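Local structure of mitotic checkpoint control protein kinase BUB1 (Drosophila melanogaster, 6JKK) at residues E108-H116 / N199-F208; H174-P185 / T244-V255. The protein acts in the mitotic checkpoint at the kinetochore, where its kinase domain, the piece described here, probably binds ATP and phosphorylates proteins such as CENP-E. All coordinates share one frame; numbering follows the deposited sequence.

Contact 1. Residues E108-H116 / N199-F208; sequences EQMIPSYAH and NEVSLQLIDF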
loop_
_atom_site.group_PDB
_atom_site.type_symbol
_atom_site.label_atom_id
_atom_site.label_comp_id
_atom_site.label_asym_id
_atom_site.label_seq_id
_atom_site.Cartn_x
_atom_site.Cartn_y
_atom_site.Cartn_z
ATOM N N GLU A 108 -1.458 -18.536 3.262
ATOM C CA GLU A 108 -2.561 -18.558 2.304
ATOM C C GLU A 108 -3.400 -17.305 2.514
ATOM O O GLU A 108 -3.867 -16.674 1.563
ATOM C CB GLU A 108 -3.435 -19.801 2.515
ATOM C CG GLU A 108 -2.895 -21.086 1.890
ATOM C CD GLU A 108 -1.574 -21.532 2.495
ATOM O OE1 GLU A 108 -1.408 -21.393 3.724
ATOM O OE2 GLU A 108 -0.703 -22.019 1.742
ATOM N N GLN A 109 -3.568 -16.941 3.782
ATOM C CA GLN A 109 -4.354 -15.771 4.165
ATOM C C GLN A 109 -3.882 -14.463 3.521
ATOM O O GLN A 109 -4.703 -13.599 3.195
ATOM C CB GLN A 109 -4.360 -15.635 5.693
ATOM C CG GLN A 109 -5.276 -14.542 6.228
ATOM C CD GLN A 109 -5.073 -14.287 7.708
ATOM O OE1 GLN A 109 -4.062 -14.687 8.285
ATOM N NE2 GLN A 109 -6.033 -13.615 8.331
ATOM N N MET A 110 -2.570 -14.331 3.329
ATOM C CA MET A 110 -1.971 -13.053 2.932
ATOM C C MET A 110 -1.689 -12.908 1.433
ATOM O O MET A 110 -1.383 -11.818 0.962
ATOM C CB MET A 110 -0.683 -12.803 3.721
ATOM C CG MET A 110 -0.900 -12.431 5.173
ATOM S SD MET A 110 -1.919 -10.957 5.365
ATOM C CE MET A 110 -3.266 -11.680 6.278
ATOM N N ILE A 111 -1.788 -13.997 0.685
ATOM C CA ILE A 111 -1.507 -13.931 -0.750
ATOM C C ILE A 111 -2.361 -12.884 -1.516
ATOM O O ILE A 111 -1.812 -12.094 -2.291
ATOM C CB ILE A 111 -1.520 -15.328 -1.403
ATOM C CG1 ILE A 111 -0.339 -16.160 -0.878
ATOM C CG2 ILE A 111 -1.459 -15.221 -2.921
ATOM C CD1 ILE A 111 -0.535 -17.658 -0.981
ATOM N N PRO A 112 -3.691 -12.848 -1.280
ATOM C CA PRO A 112 -4.487 -11.811 -1.956
ATOM C C PRO A 112 -4.212 -10.385 -1.464
ATOM O O PRO A 112 -4.731 -9.431 -2.062
ATOM C CB PRO A 112 -5.931 -12.192 -1.599
ATOM C CG PRO A 112 -5.877 -13.652 -1.269
ATOM C CD PRO A 112 -4.554 -13.823 -0.582
ATOM N N SER A 113 -3.418 -10.234 -0.406
ATOM C CA SER A 113 -3.213 -8.925 0.217
ATOM C C SER A 113 -2.143 -8.081 -0.460
ATOM O O SER A 113 -1.948 -6.924 -0.088
ATOM C CB SER A 113 -2.835 -9.088 1.695
ATOM O OG SER A 113 -3.699 -9.986 2.349
ATOM N N TYR A 114 -1.433 -8.660 -1.427
ATOM C CA TYR A 114 -0.368 -7.934 -2.113
ATOM C C TYR A 114 -0.581 -8.033 -3.611
ATOM O O TYR A 114 -0.875 -9.115 -4.122
ATOM C CB TYR A 114 1.007 -8.512 -1.733
ATOM C CG TYR A 114 1.195 -8.579 -0.236
ATOM C CD1 TYR A 114 1.520 -7.437 0.495
ATOM C CD2 TYR A 114 1.008 -9.768 0.448
ATOM C CE1 TYR A 114 1.662 -7.491 1.871
ATOM C CE2 TYR A 114 1.145 -9.834 1.823
ATOM C CZ TYR A 114 1.472 -8.695 2.526
ATOM O OH TYR A 114 1.615 -8.765 3.894
ATOM N N ALA A 115 -0.438 -6.908 -4.308
ATOM C CA ALA A 115 -0.574 -6.883 -5.762
ATOM C C ALA A 115 0.328 -7.936 -6.385
ATOM O O ALA A 115 1.441 -8.150 -5.915
ATOM C CB ALA A 115 -0.224 -5.509 -6.305
ATOM N N HIS A 116 -0.168 -8.596 -7.430
ATOM C CA HIS A 116 0.602 -9.605 -8.152
ATOM C C HIS A 116 0.722 -9.139 -9.596
ATOM O O HIS A 116 -0.281 -8.765 -10.217
ATOM C CB HIS A 116 -0.107 -10.966 -8.069
ATOM C CG HIS A 116 0.556 -12.055 -8.862
ATOM N ND1 HIS A 116 0.208 -12.340 -10.165
ATOM C CD2 HIS A 116 1.524 -12.944 -8.528
ATOM C CE1 HIS A 116 0.943 -13.351 -10.605
ATOM N NE2 HIS A 116 1.749 -13.733 -9.631
ATOM N N ASN A 199 -10.616 -10.857 10.450
ATOM C CA ASN A 199 -9.406 -11.541 9.972
ATOM C C ASN A 199 -9.310 -11.866 8.479
ATOM O O ASN A 199 -8.201 -11.980 7.950
ATOM C CB ASN A 199 -9.137 -12.809 10.798
ATOM C CG ASN A 199 -8.884 -12.510 12.261
ATOM O OD1 ASN A 199 -8.424 -11.427 12.611
ATOM N ND2 ASN A 199 -9.179 -13.477 13.125
ATOM N N GLU A 200 -10.441 -12.046 7.800
ATOM C CA GLU A 200 -10.384 -12.233 6.352
ATOM C C GLU A 200 -10.065 -10.892 5.713
ATOM O O GLU A 200 -10.652 -9.862 6.058
ATOM C CB GLU A 200 -11.675 -12.836 5.780
ATOM C CG GLU A 200 -11.837 -12.739 4.263
ATOM C CD GLU A 200 -10.867 -13.620 3.498
ATOM O OE1 GLU A 200 -11.137 -14.834 3.362
ATOM O OE2 GLU A 200 -9.835 -13.095 3.028
ATOM N N VAL A 201 -9.107 -10.903 4.799
ATOM C CA VAL A 201 -8.638 -9.667 4.199
ATOM C C VAL A 201 -9.471 -9.313 2.967
ATOM O O VAL A 201 -9.738 -10.163 2.114
ATOM C CB VAL A 201 -7.119 -9.740 3.893
ATOM C CG1 VAL A 201 -6.568 -11.112 4.251
ATOM C CG2 VAL A 201 -6.817 -9.397 2.442
ATOM N N SER A 202 -9.915 -8.061 2.910
ATOM C CA SER A 202 -10.614 -7.555 1.739
ATOM C C SER A 202 -9.793 -6.470 1.061
ATOM O O SER A 202 -10.161 -5.984 -0.012
ATOM C CB SER A 202 -11.988 -7.013 2.121
ATOM O OG SER A 202 -12.795 -8.029 2.684
ATOM N N LEU A 203 -8.677 -6.105 1.692
ATOM C CA LEU A 203 -7.767 -5.089 1.163
ATOM C C LEU A 203 -6.552 -5.682 0.452
ATOM O O LEU A 203 -6.139 -6.807 0.735
ATOM C CB LEU A 203 -7.264 -4.201 2.301
ATOM C CG LEU A 203 -7.856 -2.823 2.580
ATOM C CD1 LEU A 203 -9.251 -2.631 2.002
ATOM C CD2 LEU A 203 -7.840 -2.561 4.077
ATOM N N GLN A 204 -5.966 -4.906 -0.455
ATOM C CA GLN A 204 -4.731 -5.308 -1.132
ATOM C C GLN A 204 -3.792 -4.114 -1.236
ATOM O O GLN A 204 -4.195 -3.033 -1.673
ATOM C CB GLN A 204 -5.037 -5.859 -2.526
ATOM C CG GLN A 204 -3.813 -6.367 -3.293
ATOM C CD GLN A 204 -4.177 -6.924 -4.656
ATOM O OE1 GLN A 204 -4.124 -6.217 -5.664
ATOM N NE2 GLN A 204 -4.555 -8.196 -4.693
ATOM N N LEU A 205 -2.543 -4.314 -0.824
ATOM C CA LEU A 205 -1.511 -3.283 -0.932
ATOM C C LEU A 205 -0.894 -3.335 -2.329
ATOM O O LEU A 205 -0.530 -4.414 -2.809
ATOM C CB LEU A 205 -0.429 -3.524 0.122
ATOM C CG LEU A 205 0.718 -2.516 0.205
ATOM C CD1 LEU A 205 0.189 -1.156 0.610
ATOM C CD2 LEU A 205 1.780 -2.995 1.193
ATOM N N ILE A 206 -0.778 -2.176 -2.977
ATOM C CA ILE A 206 -0.288 -2.100 -4.355
ATOM C C ILE A 206 0.824 -1.062 -4.505
ATOM O O ILE A 206 1.088 -0.279 -3.583
ATOM C CB ILE A 206 -1.429 -1.707 -5.318
ATOM C CG1 ILE A 206 -1.871 -0.261 -5.051
ATOM C CG2 ILE A 206 -2.621 -2.661 -5.172
ATOM C CD1 ILE A 206 -2.859 0.332 -6.082
ATOM N N ASP A 207 1.454 -1.053 -5.682
ATOM C CA ASP A 207 2.409 -0.017 -6.071
ATOM C C ASP A 207 3.711 -0.069 -5.276
ATOM O O ASP A 207 3.990 0.803 -4.453
ATOM C CB ASP A 207 1.773 1.382 -6.006
ATOM C CG ASP A 207 1.010 1.740 -7.274
ATOM O OD1 ASP A 207 0.056 2.550 -7.186
ATOM O OD2 ASP A 207 1.365 1.227 -8.357
ATOM N N PHE A 208 4.508 -1.090 -5.562
ATOM C CA PHE A 208 5.783 -1.310 -4.889
ATOM C C PHE A 208 6.941 -0.672 -5.646
ATOM O O PHE A 208 8.078 -1.142 -5.570
ATOM C CB PHE A 208 6.012 -2.810 -4.712
ATOM C CG PHE A 208 4.952 -3.474 -3.884
ATOM C CD1 PHE A 208 4.984 -3.383 -2.496
ATOM C CD2 PHE A 208 3.911 -4.169 -4.489
ATOM C CE1 PHE A 208 3.997 -3.980 -1.722
ATOM C CE2 PHE A 208 2.921 -4.775 -3.725
ATOM C CZ PHE A 208 2.963 -4.679 -2.341
HETATM O O HOH W 1 -7.307 -8.750 -1.029
HETATM O O HOH W 2 -2.844 -7.847 -8.204
#
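The αC-β4 loop of this kinase domain, at Gln-109 to Ala-115, lies along the strand leading into the DFG motif, Asn-199 to Phe-208. The backbones join in one parallel bridge centred on Tyr-114 and Leu-205: Leu-205 N donates to Ser-113 O at 2.8 Å, and Ala-115 N returns to Leu-205 O at 2.9 Å. Beside it lies the side chain of Gln-204. With CG anti to the backbone N (chi1 -177°) and the chain extended beyond, its CG passes 3.6 Å from Ala-115 N, and its NE2 reaches Pro-112 O at 2.9 Å. That bond is nearly straight and lies in the glutamine amide plane, but it arrives 38° above the carbonyl plane. A water donates to the same Pro-112 O and also to Leu-203 O. At the far end Gln-109 NE2 grips Asn-199 O at 2.7 Å through a bent bond (139°). Between these polar ends Val-201 sets its CG2 3.2 Å from Ser-113 OG, with CG1 beside Gln-109 O and Met-110 CE. Phe-208, the DFG phenylalanine, turns a ring edge to Ala-115 N, and its CZ sits 4.2 Å from Tyr-114 CD1 at the edge of the tyrosine ring; Ile-97, Cys-98 and Ile-101 of helix 92-104 pack on the phenylalanine too. Pro-112 O is thus satisfied by the side-chain amide of Gln-204 and a water, and Ser-113 O by the backbone N-H of Leu-205. These bonds set the register of loop against strand, while Val-201, Ala-115 and Phe-208 add apolar packing around them.

Contact 2. Residues H174-P185 / T244-V255; sequences HAMGIIHADIKP and TYQLDLYGLVSV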
loop_
_atom_site.group_PDB
_atom_site.type_symbol
_atom_site.label_atom_id
_atom_site.label_comp_id
_atom_site.label_asym_id
_atom_site.label_seq_id
_atom_site.Cartn_x
_atom_site.Cartn_y
_atom_site.Cartn_z
ATOM N N HIS A 174 6.497 -6.574 6.617
ATOM C CA HIS A 174 7.741 -6.292 7.318
ATOM C C HIS A 174 8.436 -7.591 7.743
ATOM O O HIS A 174 9.660 -7.669 7.768
ATOM C CB HIS A 174 7.476 -5.355 8.506
ATOM C CG HIS A 174 7.094 -3.965 8.093
ATOM N ND1 HIS A 174 6.781 -2.974 9.001
ATOM C CD2 HIS A 174 6.978 -3.402 6.866
ATOM C CE1 HIS A 174 6.493 -1.860 8.349
ATOM N NE2 HIS A 174 6.604 -2.093 7.052
ATOM N N ALA A 175 7.655 -8.626 8.035
ATOM C CA ALA A 175 8.225 -9.922 8.406
ATOM C C ALA A 175 9.020 -10.539 7.257
ATOM O O ALA A 175 9.889 -11.398 7.467
ATOM C CB ALA A 175 7.127 -10.868 8.855
ATOM N N MET A 176 8.699 -10.111 6.041
ATOM C CA MET A 176 9.407 -10.545 4.843
ATOM C C MET A 176 10.580 -9.616 4.515
ATOM O O MET A 176 11.279 -9.818 3.519
ATOM C CB MET A 176 8.440 -10.616 3.652
ATOM C CG MET A 176 7.428 -11.763 3.736
ATOM S SD MET A 176 6.357 -11.920 2.283
ATOM C CE MET A 176 5.129 -10.644 2.600
ATOM N N GLY A 177 10.798 -8.598 5.347
ATOM C CA GLY A 177 11.932 -7.699 5.166
ATOM C C GLY A 177 11.738 -6.666 4.070
ATOM O O GLY A 177 12.706 -6.172 3.479
ATOM N N ILE A 178 10.481 -6.326 3.801
ATOM C CA ILE A 178 10.169 -5.333 2.777
ATOM C C ILE A 178 9.498 -4.098 3.385
ATOM O O ILE A 178 8.563 -4.223 4.182
ATOM C CB ILE A 178 9.255 -5.936 1.680
ATOM C CG1 ILE A 178 9.914 -7.174 1.057
ATOM C CG2 ILE A 178 8.915 -4.885 0.605
ATOM C CD1 ILE A 178 10.922 -6.842 -0.034
ATOM N N ILE A 179 9.996 -2.915 3.023
ATOM C CA ILE A 179 9.349 -1.658 3.392
ATOM C C ILE A 179 8.654 -1.128 2.143
ATOM O O ILE A 179 9.297 -0.939 1.113
ATOM C CB ILE A 179 10.373 -0.631 3.919
ATOM C CG1 ILE A 179 11.098 -1.199 5.142
ATOM C CG2 ILE A 179 9.682 0.683 4.292
ATOM C CD1 ILE A 179 12.376 -0.461 5.520
ATOM N N HIS A 180 7.340 -0.923 2.218
ATOM C CA HIS A 180 6.594 -0.454 1.051
ATOM C C HIS A 180 7.085 0.933 0.635
ATOM O O HIS A 180 7.286 1.206 -0.556
ATOM C CB HIS A 180 5.088 -0.434 1.334
ATOM C CG HIS A 180 4.271 0.051 0.178
ATOM N ND1 HIS A 180 4.140 1.388 -0.129
ATOM C CD2 HIS A 180 3.564 -0.623 -0.759
ATOM C CE1 HIS A 180 3.383 1.518 -1.204
ATOM N NE2 HIS A 180 3.016 0.313 -1.604
ATOM N N ALA A 181 7.252 1.798 1.636
ATOM C CA ALA A 181 7.877 3.117 1.498
ATOM C C ALA A 181 7.013 4.215 0.857
ATOM O O ALA A 181 7.449 5.359 0.753
ATOM C CB ALA A 181 9.262 3.015 0.815
ATOM N N ASP A 182 5.792 3.883 0.448
ATOM C CA ASP A 182 4.869 4.910 -0.048
ATOM C C ASP A 182 3.442 4.562 0.366
ATOM O O ASP A 182 2.515 4.624 -0.444
ATOM C CB ASP A 182 4.979 5.045 -1.574
ATOM C CG ASP A 182 4.348 6.329 -2.109
ATOM O OD1 ASP A 182 4.216 7.314 -1.349
ATOM O OD2 ASP A 182 3.995 6.350 -3.305
ATOM N N ILE A 183 3.262 4.182 1.631
ATOM C CA ILE A 183 1.934 3.815 2.112
ATOM C C ILE A 183 1.037 5.042 2.238
ATOM O O ILE A 183 1.354 5.990 2.957
ATOM C CB ILE A 183 1.977 3.054 3.446
ATOM C CG1 ILE A 183 2.693 1.710 3.248
ATOM C CG2 ILE A 183 0.562 2.828 3.970
ATOM C CD1 ILE A 183 2.550 0.760 4.418
ATOM N N LYS A 184 -0.083 5.012 1.524
ATOM C CA LYS A 184 -1.060 6.097 1.578
ATOM C C LYS A 184 -2.414 5.517 1.171
ATOM O O LYS A 184 -2.464 4.378 0.706
ATOM C CB LYS A 184 -0.615 7.254 0.688
ATOM C CG LYS A 184 -0.523 6.920 -0.771
ATOM C CD LYS A 184 0.366 7.927 -1.475
ATOM C CE LYS A 184 0.502 7.590 -2.942
ATOM N NZ LYS A 184 1.644 8.327 -3.549
ATOM N N PRO A 185 -3.521 6.270 1.371
ATOM C CA PRO A 185 -4.812 5.617 1.134
ATOM C C PRO A 185 -4.969 5.099 -0.299
ATOM O O PRO A 185 -5.680 4.112 -0.495
ATOM C CB PRO A 185 -5.823 6.734 1.418
ATOM C CG PRO A 185 -5.114 7.662 2.350
ATOM C CD PRO A 185 -3.690 7.647 1.876
ATOM N N THR A 244 13.888 2.919 9.419
ATOM C CA THR A 244 13.655 1.835 8.475
ATOM C C THR A 244 12.148 1.645 8.371
ATOM O O THR A 244 11.472 2.384 7.657
ATOM C CB THR A 244 14.327 0.513 8.915
ATOM O OG1 THR A 244 13.949 0.202 10.264
ATOM C CG2 THR A 244 15.844 0.620 8.822
ATOM N N TYR A 245 11.620 0.678 9.115
ATOM C CA TYR A 245 10.195 0.339 9.038
ATOM C C TYR A 245 9.263 1.448 9.543
ATOM O O TYR A 245 8.074 1.455 9.213
ATOM C CB TYR A 245 9.921 -0.981 9.775
ATOM C CG TYR A 245 10.728 -2.144 9.234
ATOM C CD1 TYR A 245 10.280 -2.882 8.143
ATOM C CD2 TYR A 245 11.940 -2.502 9.812
ATOM C CE1 TYR A 245 11.018 -3.942 7.643
ATOM C CE2 TYR A 245 12.681 -3.556 9.322
ATOM C CZ TYR A 245 12.216 -4.274 8.240
ATOM O OH TYR A 245 12.961 -5.326 7.753
ATOM N N GLN A 246 9.796 2.388 10.326
ATOM C CA GLN A 246 8.992 3.503 10.843
ATOM C C GLN A 246 8.292 4.276 9.727
ATOM O O GLN A 246 7.215 4.853 9.937
ATOM C CB GLN A 246 9.853 4.476 11.659
ATOM C CG GLN A 246 10.592 3.861 12.851
ATOM C CD GLN A 246 11.985 3.375 12.490
ATOM O OE1 GLN A 246 12.181 2.742 11.454
ATOM N NE2 GLN A 246 12.961 3.678 13.341
ATOM N N LEU A 247 8.907 4.294 8.544
ATOM C CA LEU A 247 8.359 5.031 7.399
ATOM C C LEU A 247 6.983 4.499 7.003
ATOM O O LEU A 247 6.072 5.272 6.685
ATOM C CB LEU A 247 9.321 4.970 6.202
ATOM C CG LEU A 247 8.933 5.790 4.968
ATOM C CD1 LEU A 247 8.845 7.271 5.324
ATOM C CD2 LEU A 247 9.899 5.579 3.817
ATOM N N ASP A 248 6.845 3.176 7.016
ATOM C CA ASP A 248 5.571 2.537 6.707
ATOM C C ASP A 248 4.557 2.756 7.822
ATOM O O ASP A 248 3.374 2.967 7.561
ATOM C CB ASP A 248 5.776 1.038 6.494
ATOM C CG ASP A 248 6.175 0.704 5.083
ATOM O OD1 ASP A 248 6.304 1.643 4.266
ATOM O OD2 ASP A 248 6.357 -0.497 4.794
ATOM N N LEU A 249 5.031 2.705 9.065
ATOM C CA LEU A 249 4.148 2.828 10.223
ATOM C C LEU A 249 3.599 4.254 10.292
ATOM O O LEU A 249 2.460 4.481 10.702
ATOM C CB LEU A 249 4.883 2.427 11.508
ATOM C CG LEU A 249 5.464 1.007 11.484
ATOM C CD1 LEU A 249 6.051 0.612 12.820
ATOM C CD2 LEU A 249 4.413 -0.010 11.055
ATOM N N TYR A 250 4.407 5.208 9.849
ATOM C CA TYR A 250 3.944 6.586 9.693
ATOM C C TYR A 250 2.861 6.641 8.621
ATOM O O TYR A 250 1.810 7.254 8.825
ATOM C CB TYR A 250 5.119 7.496 9.324
ATOM C CG TYR A 250 4.740 8.939 9.056
ATOM C CD1 TYR A 250 4.653 9.857 10.090
ATOM C CD2 TYR A 250 4.483 9.378 7.764
ATOM C CE1 TYR A 250 4.312 11.175 9.848
ATOM C CE2 TYR A 250 4.143 10.685 7.508
ATOM C CZ TYR A 250 4.057 11.580 8.553
ATOM O OH TYR A 250 3.718 12.884 8.296
ATOM N N GLY A 251 3.110 5.985 7.487
ATOM C CA GLY A 251 2.141 5.943 6.401
ATOM C C GLY A 251 0.821 5.327 6.823
ATOM O O GLY A 251 -0.262 5.808 6.443
ATOM N N LEU A 252 0.920 4.264 7.622
ATOM C CA LEU A 252 -0.245 3.580 8.178
ATOM C C LEU A 252 -1.144 4.534 8.956
ATOM O O LEU A 252 -2.361 4.556 8.757
ATOM C CB LEU A 252 0.203 2.451 9.109
ATOM C CG LEU A 252 -0.140 1.009 8.743
ATOM C CD1 LEU A 252 0.190 0.079 9.903
ATOM C CD2 LEU A 252 -1.601 0.871 8.344
ATOM N N VAL A 253 -0.547 5.309 9.858
ATOM C CA VAL A 253 -1.304 6.292 10.632
ATOM C C VAL A 253 -1.974 7.303 9.715
ATOM O O VAL A 253 -3.141 7.657 9.914
ATOM C CB VAL A 253 -0.418 7.027 11.658
ATOM C CG1 VAL A 253 -1.205 8.114 12.368
ATOM C CG2 VAL A 253 0.117 6.051 12.672
ATOM N N SER A 254 -1.238 7.763 8.706
ATOM C CA SER A 254 -1.769 8.759 7.788
ATOM C C SER A 254 -3.036 8.224 7.117
ATOM O O SER A 254 -3.996 8.969 6.914
ATOM C CB SER A 254 -0.722 9.160 6.743
ATOM O OG SER A 254 -0.779 8.306 5.613
ATOM N N VAL A 255 -3.052 6.929 6.801
ATOM C CA VAL A 255 -4.232 6.318 6.185
ATOM C C VAL A 255 -5.391 6.216 7.183
ATOM O O VAL A 255 -6.540 6.520 6.848
ATOM C CB VAL A 255 -3.931 4.920 5.613
ATOM C CG1 VAL A 255 -5.191 4.324 5.000
ATOM C CG2 VAL A 255 -2.843 5.000 4.559
HETATM O O HOH W 3 5.323 4.172 3.478
HETATM O O HOH W 4 0.972 9.012 3.825
#
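The imidazole of His-174 meets the carboxylate of Asp-248 edge on: the two planes lie 16° apart, and His-174 NE2 donates within the ring plane to the anti lone pair of Asp-248 OD2 at 2.8 Å. On the syn side of the same oxygen comes His-180 N, also at 2.8 Å, while OD1 takes Ala-181 N on its own syn lone pair. OD1 further accepts from a water that is in turn held by Ile-183 N. CG of Asp-248 stands anti to its carbonyl carbon (chi1 -86°), which carries the group off the helix into the bend of the 180-183 loop. So many donors fix the carboxylate's rotation and would probably favour its charged form. Over one face of the His-174 ring lies Tyr-245 CD1, 3.4 Å from His-174 CG, the rings inclined at 53° in a pair that is neither stacked nor edge-to-face. Ile-179 crosses the tyrosine at about a right angle, its CD1 over one face and its CG1 3.5 Å from Tyr-245 CD1. Ile-183 likewise crosses Asp-248, with Ile-183 CD1 3.7 Å from Asp-248 CG. Where the Ile-183 carbonyl passes the helix, Gly-251 lets the backbones close in, its CA 3.5 Å from Ile-183 O. Further along, Val-255 CG2 lies 3.5 Å from Pro-185 N. His-180 to Lys-184 fit the HxDxK sequence of the kinase catalytic loop, and an aspartate of the αF helix, here helix 246-261, receiving the backbone amides of that loop is a hallmark of the protein kinase fold.

Contacts 1 and 2 lie about 14 Å apart, centre to centre, both within about 9 Å of the centre of the chain; contact 1 packs on helix 156-175, and contact 2 begins at its C-terminal end. Along the sequence their segments alternate: 108-116, 174-185, 199-208, 244-255. The catalytic-loop segment of contact 2 and the DFG segment of contact 1 therefore follow one another, and they touch directly. His-180 NE2 probably hydrogen-bonds to Ile-206 O, and the rings of His-180 and Phe-208 meet, consistent with the regulatory spine of other kinases. The αC-β4 loop is thus connected through the DFG strand and the catalytic loop to helix 246-261, tying parts of both lobes around the predicted ATP site at Lys-85.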